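Putative glycoside hydrolase (Parabacteroides distasonis ATCC 8503, PDB 3GYC) is a putative glycoside hydrolase with a cellulase-like TIM-barrel domain and probably cleaves glycosidic bonds in carbohydrates, although its substrate is not established. Local coordinates at residues Trp322-Cys327 with Trp357-Trp362; Ala354-Trp357 with Trp362-Arg365. All coordinates share one frame; numbering follows the deposited sequence.

Overall arrangement
Following the chain from the N terminus, the first element involved is helix 321-337, late in the chain; then come strand 340-343 of the barrel's parallel sheet, the short helix 354-357, a turn, and helix 360-371. Contact 1 brings 357-362 back against the start of helix 321-337 and so closes a long loop that contains the strand. Contact 2 closes a much shorter one, the turn between helix 354-357 and helix 360-371; it begins inside the longer loop and runs past its end at W362, so the two overlap. The contacts share W362, and K324 CG of contact 1 packs on M356 SE of contact 2 at 3.8 Å, so three helices are tied together at one place.

Contact 1. Residues Trp322-Cys327 with Trp357-Trp362; sequences WVKDLC and WRDVEW
K324 sets its CE over one face of the W362 indole, almost directly above the five-membered ring, 3.6 Å from its centroid and 4° off the ring normal, while its CB lies at the rim near CZ2 and NE1. The CE approach is a CH-pi contact, and the ammonium group beyond it adds a cation-pi interaction, NZ standing 4.5 Å from the same centroid. The bend at chi3 (58°) turns the end of the lysine over the ring and on to D359, where NZ donates a 2.8 Å hydrogen bond to OD2 within a salt bridge; OD2 receives it on its anti lone pair, away from OD1. A long, flexible chain with a charged end suits this place, since its methylenes can pack on an aromatic face while the ammonium reaches a carboxylate. Water 1 accepts a further bond from NZ and a weak one from the backbone N of D359. The motif on the second segment is a helix N-cap: D359 sits just before helix 360-371, at the centre of an inverse gamma turn, and its OD1 accepts from W362 N, which comes from above the carboxylate plane. One oxygen thus caps the helix that carries the tryptophan while the other holds the lysine lying on that tryptophan. Among the helices of the TIM-barrel fold, this ties the start of helix 321-337 to helix 360-371. Along the indole edge, K324 O lies in the ring plane, 3.4 Å from W362 CZ2, and C327 CB packs near CH2. NE1 donates to a water that also lies 3.0 Å from D325 OD1.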
ATOM      1  N   TRP A 322      -3.795 -21.827  -3.318  1.00 11.85           N
ATOM      2  CA  TRP A 322      -2.664 -21.829  -2.399  1.00 12.59           C
ATOM      3  C   TRP A 322      -2.204 -20.423  -2.005  1.00 13.03           C
ATOM      4  O   TRP A 322      -1.660 -20.214  -0.892  1.00 11.28           O
ATOM      5  CB  TRP A 322      -1.508 -22.670  -2.947  1.00 13.47           C
ATOM      6  CG  TRP A 322      -0.925 -22.160  -4.210  1.00 13.57           C
ATOM      7  CD1 TRP A 322      -1.395 -22.362  -5.492  1.00 14.72           C
ATOM      8  CD2 TRP A 322       0.273 -21.391  -4.339  1.00 14.94           C
ATOM      9  NE1 TRP A 322      -0.570 -21.732  -6.397  1.00 13.60           N
ATOM     10  CE2 TRP A 322       0.460 -21.134  -5.721  1.00 14.66           C
ATOM     11  CE3 TRP A 322       1.206 -20.882  -3.425  1.00 15.58           C
ATOM     12  CZ2 TRP A 322       1.536 -20.402  -6.193  1.00 14.63           C
ATOM     13  CZ3 TRP A 322       2.255 -20.142  -3.897  1.00 15.88           C
ATOM     14  CH2 TRP A 322       2.413 -19.903  -5.268  1.00 15.59           C
ATOM     15  N   VAL A 323      -2.442 -19.451  -2.898  1.00 12.14           N
ATOM     16  CA  VAL A 323      -2.125 -18.072  -2.625  1.00 12.82           C
ATOM     17  C   VAL A 323      -3.108 -17.528  -1.566  1.00 12.87           C
ATOM     18  O   VAL A 323      -2.687 -16.846  -0.601  1.00 13.31           O
ATOM     19  CB  VAL A 323      -2.192 -17.214  -3.929  1.00 13.11           C
ATOM     20  CG1 VAL A 323      -1.978 -15.786  -3.607  1.00 12.40           C
ATOM     21  CG2 VAL A 323      -1.123 -17.747  -4.939  1.00 10.82           C
ATOM     22  N   LYS A 324      -4.391 -17.887  -1.695  1.00 12.82           N
ATOM     23  CA  LYS A 324      -5.415 -17.490  -0.713  1.00 12.76           C
ATOM     24  C   LYS A 324      -5.103 -18.107   0.661  1.00 14.19           C
ATOM     25  O   LYS A 324      -5.335 -17.501   1.700  1.00 13.23           O
ATOM     26  CB  LYS A 324      -6.827 -17.851  -1.203  1.00 13.68           C
ATOM     27  CG  LYS A 324      -7.359 -16.997  -2.351  1.00 15.17           C
ATOM     28  CD  LYS A 324      -8.627 -17.515  -3.043  1.00 15.36           C
ATOM     29  CE  LYS A 324      -9.794 -17.682  -2.078  1.00 16.62           C
ATOM     30  NZ  LYS A 324     -11.034 -18.240  -2.719  1.00 16.33           N
ATOM     31  N   ASP A 325      -4.611 -19.347   0.664  1.00 14.21           N
ATOM     32  CA  ASP A 325      -4.219 -19.994   1.899  1.00 14.81           C
ATOM     33  C   ASP A 325      -3.167 -19.172   2.650  1.00 13.16           C
ATOM     34  O   ASP A 325      -3.259 -18.997   3.870  1.00 10.01           O
ATOM     35  CB  ASP A 325      -3.677 -21.400   1.615  1.00 16.10           C
ATOM     36  CG  ASP A 325      -4.782 -22.429   1.297  1.00 18.21           C
ATOM     37  OD1 ASP A 325      -5.971 -22.127   1.504  1.00 19.97           O
ATOM     38  OD2 ASP A 325      -4.453 -23.567   0.881  1.00 17.63           O
ATOM     39  N   LEU A 326      -2.147 -18.713   1.928  1.00 11.91           N
ATOM     40  CA  LEU A 326      -1.079 -17.910   2.514  1.00 11.97           C
ATOM     41  C   LEU A 326      -1.627 -16.548   2.950  1.00 13.26           C
ATOM     42  O   LEU A 326      -1.201 -16.010   3.991  1.00 13.88           O
ATOM     43  CB  LEU A 326       0.112 -17.744   1.543  1.00 12.91           C
ATOM     44  CG  LEU A 326       1.053 -18.947   1.331  1.00 13.39           C
ATOM     45  CD1 LEU A 326       1.910 -18.795   0.063  1.00 15.23           C
ATOM     46  CD2 LEU A 326       1.911 -19.146   2.601  1.00 13.94           C
ATOM     47  N   CYS A 327      -2.567 -16.000   2.176  1.00 12.42           N
ATOM     48  CA  CYS A 327      -3.162 -14.707   2.549  1.00 13.32           C
ATOM     49  C   CYS A 327      -4.020 -14.818   3.792  1.00 12.82           C
ATOM     50  O   CYS A 327      -3.959 -13.965   4.655  1.00 10.72           O
ATOM     51  CB  CYS A 327      -3.956 -14.143   1.405  1.00 14.30           C
ATOM     52  SG  CYS A 327      -2.756 -13.529   0.145  1.00 19.62           S
ATOM     53  N   TRP A 357     -11.082 -11.818  -6.149  1.00 13.43           N
ATOM     54  CA  TRP A 357     -12.259 -11.048  -5.791  1.00 14.81           C
ATOM     55  C   TRP A 357     -13.535 -11.851  -5.651  1.00 15.00           C
ATOM     56  O   TRP A 357     -14.431 -11.458  -4.916  1.00 13.88           O
ATOM     57  CB  TRP A 357     -12.474 -10.002  -6.878  1.00 13.53           C
ATOM     58  CG  TRP A 357     -13.423  -8.836  -6.632  1.00 13.93           C
ATOM     59  CD1 TRP A 357     -14.536  -8.521  -7.368  1.00 14.48           C
ATOM     60  CD2 TRP A 357     -13.273  -7.771  -5.682  1.00 12.95           C
ATOM     61  NE1 TRP A 357     -15.091  -7.333  -6.909  1.00 14.07           N
ATOM     62  CE2 TRP A 357     -14.341  -6.864  -5.881  1.00 12.50           C
ATOM     63  CE3 TRP A 357     -12.385  -7.526  -4.654  1.00 13.20           C
ATOM     64  CZ2 TRP A 357     -14.513  -5.730  -5.100  1.00 13.12           C
ATOM     65  CZ3 TRP A 357     -12.554  -6.413  -3.877  1.00 12.80           C
ATOM     66  CH2 TRP A 357     -13.620  -5.513  -4.107  1.00 12.64           C
ATOM     67  N   ARG A 358     -13.628 -12.972  -6.360  1.00 16.92           N
ATOM     68  CA  ARG A 358     -14.893 -13.660  -6.466  1.00 20.14           C
ATOM     69  C   ARG A 358     -15.484 -14.371  -5.246  1.00 20.53           C
ATOM     70  O   ARG A 358     -16.708 -14.329  -5.078  1.00 22.99           O
ATOM     71  CB  ARG A 358     -14.879 -14.636  -7.636  1.00 22.47           C
ATOM     72  CG  ARG A 358     -13.934 -15.809  -7.475  1.00 24.94           C
ATOM     73  CD  ARG A 358     -13.945 -16.746  -8.740  1.00 26.31           C
ATOM     74  NE  ARG A 358     -14.215 -16.033 -10.017  1.00 28.20           N
ATOM     75  CZ  ARG A 358     -14.206 -16.613 -11.228  1.00 27.78           C
ATOM     76  NH1 ARG A 358     -13.865 -17.880 -11.359  1.00 26.97           N
ATOM     77  NH2 ARG A 358     -14.513 -15.896 -12.305  1.00 28.29           N
ATOM     78  N   ASP A 359     -14.667 -14.995  -4.405  1.00 19.45           N
ATOM     79  CA  ASP A 359     -15.187 -15.817  -3.252  1.00 20.31           C
ATOM     80  C   ASP A 359     -15.609 -14.865  -2.097  1.00 19.04           C
ATOM     81  O   ASP A 359     -14.815 -14.592  -1.211  1.00 19.60           O
ATOM     82  CB  ASP A 359     -14.068 -16.818  -2.865  1.00 19.21           C
ATOM     83  CG  ASP A 359     -14.419 -17.757  -1.732  1.00 20.76           C
ATOM     84  OD1 ASP A 359     -15.498 -17.639  -1.096  1.00 21.12           O
ATOM     85  OD2 ASP A 359     -13.552 -18.639  -1.467  1.00 18.74           O
ATOM     86  N   VAL A 360     -16.845 -14.360  -2.144  1.00 16.42           N
ATOM     87  CA  VAL A 360     -17.328 -13.356  -1.196  1.00 13.63           C
ATOM     88  C   VAL A 360     -17.248 -13.817   0.268  1.00 14.31           C
ATOM     89  O   VAL A 360     -16.848 -13.035   1.115  1.00 12.41           O
ATOM     90  CB  VAL A 360     -18.757 -12.864  -1.532  1.00 14.29           C
ATOM     91  CG1 VAL A 360     -19.266 -11.973  -0.447  1.00 14.37           C
ATOM     92  CG2 VAL A 360     -18.801 -12.114  -2.870  1.00 13.01           C
ATOM     93  N   GLU A 361     -17.561 -15.090   0.546  1.00 12.93           N
ATOM     94  CA  GLU A 361     -17.520 -15.623   1.914  1.00 15.20           C
ATOM     95  C   GLU A 361     -16.115 -15.696   2.487  1.00 13.39           C
ATOM     96  O   GLU A 361     -15.945 -15.459   3.670  1.00 12.20           O
ATOM     97  CB  GLU A 361     -18.245 -16.984   2.032  1.00 17.26           C
ATOM     98  CG  GLU A 361     -19.729 -16.940   1.689  1.00 19.59           C
ATOM     99  CD  GLU A 361     -20.479 -15.816   2.403  1.00 22.74           C
ATOM    100  OE1 GLU A 361     -20.403 -15.722   3.659  1.00 23.31           O
ATOM    101  OE2 GLU A 361     -21.135 -15.000   1.688  1.00 26.90           O
ATOM    102  N   TRP A 362     -15.112 -15.998   1.658  1.00 12.80           N
ATOM    103  CA  TRP A 362     -13.708 -15.994   2.085  1.00 11.72           C
ATOM    104  C   TRP A 362     -13.310 -14.606   2.581  1.00 11.03           C
ATOM    105  O   TRP A 362     -12.640 -14.455   3.628  1.00  9.49           O
ATOM    106  CB  TRP A 362     -12.813 -16.353   0.931  1.00 12.10           C
ATOM    107  CG  TRP A 362     -11.358 -16.475   1.227  1.00 12.40           C
ATOM    108  CD1 TRP A 362     -10.682 -17.619   1.575  1.00 12.73           C
ATOM    109  CD2 TRP A 362     -10.362 -15.450   1.093  1.00 12.21           C
ATOM    110  NE1 TRP A 362      -9.339 -17.365   1.674  1.00 12.65           N
ATOM    111  CE2 TRP A 362      -9.114 -16.039   1.373  1.00 12.12           C
ATOM    112  CE3 TRP A 362     -10.404 -14.113   0.759  1.00 11.58           C
ATOM    113  CZ2 TRP A 362      -7.930 -15.318   1.364  1.00 11.66           C
ATOM    114  CZ3 TRP A 362      -9.217 -13.386   0.762  1.00 11.37           C
ATOM    115  CH2 TRP A 362      -8.000 -13.994   1.055  1.00 11.24           C
TER
HETATM  116  O   HOH W   1     -11.470 -15.955  -4.668  1.00 23.97           O
HETATM  117  O   HOH W   2      -7.963 -19.995   1.972  1.00 15.60           O

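Contact 2. Residues Ala354-Trp357 with Trp362-Arg365; sequences AGMW and WHKR
H363 and M356 supply the polar link of this contact: the imidazole NE2 donates to the backbone oxygen of M356, 2.7 Å from NE2 to O with an N-H...O angle of 153°. The acceptor lies close to the ring plane, whereas the donor is tilted 25° from the plane of the carbonyl. With CG anti to its carbonyl carbon, the histidine directs its ring from helix 360-371 across to helix 354-357. Its other nitrogen, ND1, is hydrogen-bonded to the hydroxyl of Y51, so both ring nitrogens have partners and the rotation of the ring is fixed at two points. Histidine suits this place because a flat ring with a nitrogen on each side can serve the M356 carbonyl and Y51 together. Replacing H363 by an alanine is likely to leave the M356 carbonyl without this donor and the Y51 hydroxyl without its imidazole partner.

The apolar part is a Met-aromatic contact made by M356, present as selenomethionine. An extended first torsion, CG anti to the backbone N, and the bend at chi2 bring SE to the benzo end of the W362 indole, 3.8 Å from CZ3, and SE approaches obliquely, 35° off the normal of the six-membered ring. A flexible, polarisable side chain suits this place because it can fit against a rigid indole. Within helix 360-371 the tryptophan lies against its neighbour as well, W362 CE3 standing 3.7 Å above the centre of the H363 ring.

Together these interactions bridge the turn between the short helix 354-357 and helix 360-371 in the cellulase-like barrel. In this buried setting, the directional bond from NE2 spans the turn alongside apolar packing around W362, while the ND1 bond to Y51 fixes how the ring is turned and so aims NE2.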
ATOM      1  N   ALA A 354     -10.082 -11.426 -10.741  1.00 11.70           N
ATOM      2  CA  ALA A 354     -11.317 -12.171 -10.618  1.00 12.03           C
ATOM      3  C   ALA A 354     -11.171 -13.375  -9.686  1.00 13.29           C
ATOM      4  O   ALA A 354     -12.073 -13.667  -8.866  1.00 13.44           O
ATOM      5  CB  ALA A 354     -11.828 -12.612 -12.018  1.00 12.38           C
ATOM      6  N   GLY A 355     -10.010 -14.022  -9.766  1.00 12.09           N
ATOM      7  CA  GLY A 355      -9.715 -15.207  -8.977  1.00 12.12           C
ATOM      8  C   GLY A 355      -9.659 -14.972  -7.477  1.00 12.37           C
ATOM      9  O   GLY A 355      -9.900 -15.897  -6.689  1.00  9.25           O
HETATM   10  N   MSE A 356      -9.250 -13.760  -7.099  1.00 12.05           N
HETATM   11  CA  MSE A 356      -9.208 -13.335  -5.720  1.00 11.12           C
HETATM   12  C   MSE A 356     -10.506 -12.629  -5.270  1.00 13.49           C
HETATM   13  O   MSE A 356     -10.976 -12.823  -4.135  1.00 11.62           O
HETATM   14  CB  MSE A 356      -8.016 -12.436  -5.482  1.00 10.09           C
HETATM   15  CG  MSE A 356      -7.930 -11.939  -4.040  1.00 12.14           C
HETATM   16 SE   MSE A 356      -7.667 -13.270  -2.719  0.75  8.36          SE
HETATM   17  CE  MSE A 356      -5.758 -13.584  -3.123  1.00  9.34           C
ATOM     18  N   TRP A 357     -11.082 -11.818  -6.149  1.00 13.43           N
ATOM     19  CA  TRP A 357     -12.259 -11.048  -5.791  1.00 14.81           C
ATOM     20  C   TRP A 357     -13.535 -11.851  -5.651  1.00 15.00           C
ATOM     21  O   TRP A 357     -14.431 -11.458  -4.916  1.00 13.88           O
ATOM     22  CB  TRP A 357     -12.474 -10.002  -6.878  1.00 13.53           C
ATOM     23  CG  TRP A 357     -13.423  -8.836  -6.632  1.00 13.93           C
ATOM     24  CD1 TRP A 357     -14.536  -8.521  -7.368  1.00 14.48           C
ATOM     25  CD2 TRP A 357     -13.273  -7.771  -5.682  1.00 12.95           C
ATOM     26  NE1 TRP A 357     -15.091  -7.333  -6.909  1.00 14.07           N
ATOM     27  CE2 TRP A 357     -14.341  -6.864  -5.881  1.00 12.50           C
ATOM     28  CE3 TRP A 357     -12.385  -7.526  -4.654  1.00 13.20           C
ATOM     29  CZ2 TRP A 357     -14.513  -5.730  -5.100  1.00 13.12           C
ATOM     30  CZ3 TRP A 357     -12.554  -6.413  -3.877  1.00 12.80           C
ATOM     31  CH2 TRP A 357     -13.620  -5.513  -4.107  1.00 12.64           C
ATOM     32  N   TRP A 362     -15.112 -15.998   1.658  1.00 12.80           N
ATOM     33  CA  TRP A 362     -13.708 -15.994   2.085  1.00 11.72           C
ATOM     34  C   TRP A 362     -13.310 -14.606   2.581  1.00 11.03           C
ATOM     35  O   TRP A 362     -12.640 -14.455   3.628  1.00  9.49           O
ATOM     36  CB  TRP A 362     -12.813 -16.353   0.931  1.00 12.10           C
ATOM     37  CG  TRP A 362     -11.358 -16.475   1.227  1.00 12.40           C
ATOM     38  CD1 TRP A 362     -10.682 -17.619   1.575  1.00 12.73           C
ATOM     39  CD2 TRP A 362     -10.362 -15.450   1.093  1.00 12.21           C
ATOM     40  NE1 TRP A 362      -9.339 -17.365   1.674  1.00 12.65           N
ATOM     41  CE2 TRP A 362      -9.114 -16.039   1.373  1.00 12.12           C
ATOM     42  CE3 TRP A 362     -10.404 -14.113   0.759  1.00 11.58           C
ATOM     43  CZ2 TRP A 362      -7.930 -15.318   1.364  1.00 11.66           C
ATOM     44  CZ3 TRP A 362      -9.217 -13.386   0.762  1.00 11.37           C
ATOM     45  CH2 TRP A 362      -8.000 -13.994   1.055  1.00 11.24           C
ATOM     46  N   HIS A 363     -13.749 -13.589   1.848  1.00 11.10           N
ATOM     47  CA  HIS A 363     -13.482 -12.210   2.283  1.00 12.57           C
ATOM     48  C   HIS A 363     -14.216 -11.870   3.556  1.00 10.64           C
ATOM     49  O   HIS A 363     -13.612 -11.344   4.461  1.00 11.16           O
ATOM     50  CB  HIS A 363     -13.827 -11.193   1.215  1.00 12.74           C
ATOM     51  CG  HIS A 363     -12.945 -11.274   0.014  1.00 11.33           C
ATOM     52  ND1 HIS A 363     -11.689 -10.700  -0.018  1.00 11.15           N
ATOM     53  CD2 HIS A 363     -13.132 -11.862  -1.195  1.00 11.53           C
ATOM     54  CE1 HIS A 363     -11.146 -10.929  -1.205  1.00 12.57           C
ATOM     55  NE2 HIS A 363     -12.002 -11.620  -1.941  1.00 11.77           N
ATOM     56  N   LYS A 364     -15.520 -12.139   3.596  1.00 11.71           N
ATOM     57  CA  LYS A 364     -16.344 -11.841   4.766  1.00 12.43           C
ATOM     58  C   LYS A 364     -15.817 -12.478   6.054  1.00 11.99           C
ATOM     59  O   LYS A 364     -15.830 -11.815   7.095  1.00 11.31           O
ATOM     60  CB  LYS A 364     -17.816 -12.183   4.528  1.00 13.80           C
ATOM     61  CG  LYS A 364     -18.543 -11.197   3.625  1.00 15.00           C
ATOM     62  CD  LYS A 364     -19.954 -11.669   3.227  1.00 15.57           C
ATOM     63  CE  LYS A 364     -20.914 -11.840   4.416  1.00 18.84           C
ATOM     64  N   ARG A 365     -15.357 -13.735   5.993  1.00 12.91           N
ATOM     65  CA  ARG A 365     -14.770 -14.378   7.187  1.00 13.26           C
ATOM     66  C   ARG A 365     -13.515 -13.604   7.692  1.00 13.22           C
ATOM     67  O   ARG A 365     -13.369 -13.358   8.879  1.00 12.59           O
ATOM     68  CB  ARG A 365     -14.373 -15.815   6.912  1.00 15.40           C
ATOM     69  CG  ARG A 365     -15.519 -16.763   6.728  1.00 17.27           C
ATOM     70  CD  ARG A 365     -15.057 -18.249   6.720  1.00 17.71           C
ATOM     71  NE  ARG A 365     -14.205 -18.615   5.580  1.00 18.94           N
ATOM     72  CZ  ARG A 365     -14.660 -18.959   4.369  1.00 20.64           C
ATOM     73  NH1 ARG A 365     -15.961 -18.935   4.095  1.00 22.21           N
ATOM     74  NH2 ARG A 365     -13.819 -19.289   3.402  1.00 19.97           N
TER